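PDB 1TUO: putative phosphomannomutase from Thermus thermophilus, which probably acts as a magnesium-dependent phosphosugar mutase of the phosphohexose mutase family, possibly with phosphopentomutase activity. Local coordinates for residues 353-358 / 364-369. Numbering follows the deposited sequence.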
loop_
_atom_site.group_PDB
_atom_site.type_symbol
_atom_site.label_atom_id
_atom_site.label_comp_id
_atom_site.label_asym_id
_atom_site.label_seq_id
_atom_site.Cartn_x
_atom_site.Cartn_y
_atom_site.Cartn_z
ATOM N N LEU A 353 9.419 -5.482 7.375
ATOM C CA LEU A 353 10.771 -5.563 7.913
ATOM C C LEU A 353 11.074 -4.476 8.942
ATOM O O LEU A 353 11.799 -4.727 9.907
ATOM C CB LEU A 353 11.793 -5.543 6.769
ATOM C CG LEU A 353 11.711 -6.800 5.891
ATOM C CD1 LEU A 353 12.548 -6.646 4.624
ATOM C CD2 LEU A 353 12.175 -8.002 6.704
ATOM N N LEU A 354 10.525 -3.275 8.758
ATOM C CA LEU A 354 10.761 -2.208 9.731
ATOM C C LEU A 354 10.000 -2.507 11.021
ATOM O O LEU A 354 10.470 -2.186 12.116
ATOM C CB LEU A 354 10.344 -0.849 9.165
ATOM C CG LEU A 354 11.272 -0.296 8.076
ATOM C CD1 LEU A 354 10.631 0.907 7.407
ATOM C CD2 LEU A 354 12.621 0.085 8.691
ATOM N N LEU A 355 8.826 -3.120 10.903
ATOM C CA LEU A 355 8.070 -3.469 12.104
ATOM C C LEU A 355 8.913 -4.470 12.885
ATOM O O LEU A 355 9.070 -4.359 14.097
ATOM C CB LEU A 355 6.720 -4.096 11.739
ATOM C CG LEU A 355 5.695 -3.073 11.249
ATOM C CD1 LEU A 355 4.497 -3.765 10.623
ATOM C CD2 LEU A 355 5.268 -2.198 12.429
ATOM N N LEU A 356 9.465 -5.442 12.166
ATOM C CA LEU A 356 10.315 -6.459 12.765
ATOM C C LEU A 356 11.529 -5.794 13.422
ATOM O O LEU A 356 11.916 -6.145 14.546
ATOM C CB LEU A 356 10.760 -7.452 11.683
ATOM C CG LEU A 356 11.563 -8.682 12.112
ATOM C CD1 LEU A 356 10.749 -9.536 13.071
ATOM C CD2 LEU A 356 11.933 -9.485 10.867
ATOM N N GLU A 357 12.128 -4.827 12.730
ATOM C CA GLU A 357 13.284 -4.119 13.277
ATOM C C GLU A 357 12.915 -3.384 14.569
ATOM O O GLU A 357 13.629 -3.484 15.571
ATOM C CB GLU A 357 13.833 -3.103 12.270
ATOM C CG GLU A 357 15.146 -2.440 12.723
ATOM C CD GLU A 357 15.607 -1.331 11.796
ATOM O OE1 GLU A 357 15.823 -1.603 10.597
ATOM O OE2 GLU A 357 15.760 -0.182 12.265
ATOM N N SER A 358 11.801 -2.652 14.544
ATOM C CA SER A 358 11.357 -1.888 15.713
ATOM C C SER A 358 11.204 -2.759 16.957
ATOM O O SER A 358 11.615 -2.370 18.052
ATOM C CB SER A 358 10.016 -1.183 15.435
ATOM O OG SER A 358 8.939 -2.106 15.401
ATOM N N LYS A 364 10.428 -4.099 22.705
ATOM C CA LYS A 364 9.020 -4.040 23.076
ATOM C C LYS A 364 8.188 -4.549 21.907
ATOM O O LYS A 364 8.464 -4.205 20.754
ATOM C CB LYS A 364 8.619 -2.595 23.406
ATOM C CG LYS A 364 9.432 -1.986 24.543
ATOM C CD LYS A 364 9.145 -0.508 24.755
ATOM C CE LYS A 364 7.783 -0.269 25.378
ATOM N NZ LYS A 364 7.674 1.130 25.893
ATOM N N ASP A 365 7.192 -5.383 22.187
ATOM C CA ASP A 365 6.360 -5.881 21.101
ATOM C C ASP A 365 5.552 -4.706 20.567
ATOM O O ASP A 365 5.545 -3.628 21.161
ATOM C CB ASP A 365 5.452 -7.036 21.554
ATOM C CG ASP A 365 4.422 -6.623 22.586
ATOM O OD1 ASP A 365 3.723 -5.621 22.374
ATOM O OD2 ASP A 365 4.298 -7.328 23.610
ATOM N N LEU A 366 4.880 -4.899 19.441
ATOM C CA LEU A 366 4.120 -3.812 18.834
ATOM C C LEU A 366 3.047 -3.184 19.716
ATOM O O LEU A 366 2.853 -1.965 19.693
ATOM C CB LEU A 366 3.511 -4.295 17.513
ATOM C CG LEU A 366 4.572 -4.624 16.457
ATOM C CD1 LEU A 366 3.909 -5.288 15.259
ATOM C CD2 LEU A 366 5.305 -3.348 16.036
ATOM N N ALA A 367 2.356 -4.011 20.488
ATOM C CA ALA A 367 1.307 -3.524 21.371
ATOM C C ALA A 367 1.910 -2.573 22.393
ATOM O O ALA A 367 1.344 -1.520 22.687
ATOM C CB ALA A 367 0.618 -4.700 22.070
ATOM N N GLU A 368 3.074 -2.935 22.923
ATOM C CA GLU A 368 3.735 -2.087 23.906
ATOM C C GLU A 368 4.281 -0.815 23.267
ATOM O O GLU A 368 4.283 0.247 23.893
ATOM C CB GLU A 368 4.855 -2.856 24.613
ATOM C CG GLU A 368 4.339 -3.995 25.482
ATOM C CD GLU A 368 3.278 -3.532 26.476
ATOM O OE1 GLU A 368 3.596 -2.695 27.350
ATOM O OE2 GLU A 368 2.123 -4.002 26.380
ATOM N N GLN A 369 4.738 -0.910 22.024
ATOM C CA GLN A 369 5.244 0.280 21.356
ATOM C C GLN A 369 4.101 1.260 21.137
ATOM O O GLN A 369 4.267 2.466 21.303
ATOM C CB GLN A 369 5.887 -0.068 20.008
ATOM C CG GLN A 369 7.226 -0.781 20.118
ATOM C CD GLN A 369 7.882 -0.980 18.760
ATOM O OE1 GLN A 369 8.145 -0.019 18.046
ATOM N NE2 GLN A 369 8.141 -2.235 18.399
#
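Ser358 and Gln369 join two consecutive helices, 348-362 and 366-377, linked by a short connection in alpha/beta/alpha domain III of the phosphohexose mutase fold. A hydrogen bond runs from Gln369 NE2 to Ser358 OG, 3.1 Å long with an N-H...O angle of 155°. The hydroxyl lies only 10° out of the Gln369 amide plane, so the N-H reaches it almost within that plane, while OE1 of the same amide packs 3.4 Å from Ser358 CB. Beside this polar pair, Leu355 CD2 and Leu366 CD2 touch at 3.8 Å; the two side chains cross at about a right angle, and Leu366 CD2 also borders the serine hydroxyl.

Two further bonds fix the polar pair. Ser358 OG sits between its backbone N and carbonyl carbon (chi1 73°), which directs its proton back to Leu355 O at 2.6 Å and leaves OG to accept from the glutamine. Gln369, extended beyond CG, also donates from NE2 to Lys364 O (3.1 Å), a carbonyl just ahead of its own helix. With an alanine in place of this glutamine, Ser358 OG and Lys364 O would probably lose the donor they share, and a gap would be likely to open against Ser358 CB.

Farther out, Val257 of strand 255-259 touches both leucines, and Tyr277 and Thr273 of helix 267-280 adjoin Ser358 and Gln369 respectively. Asp365, at the N-cap of helix 366-377, caps it: its OD1 accepts from Glu368 N at 2.8 Å, nearly in line with the carboxylate C-O bond.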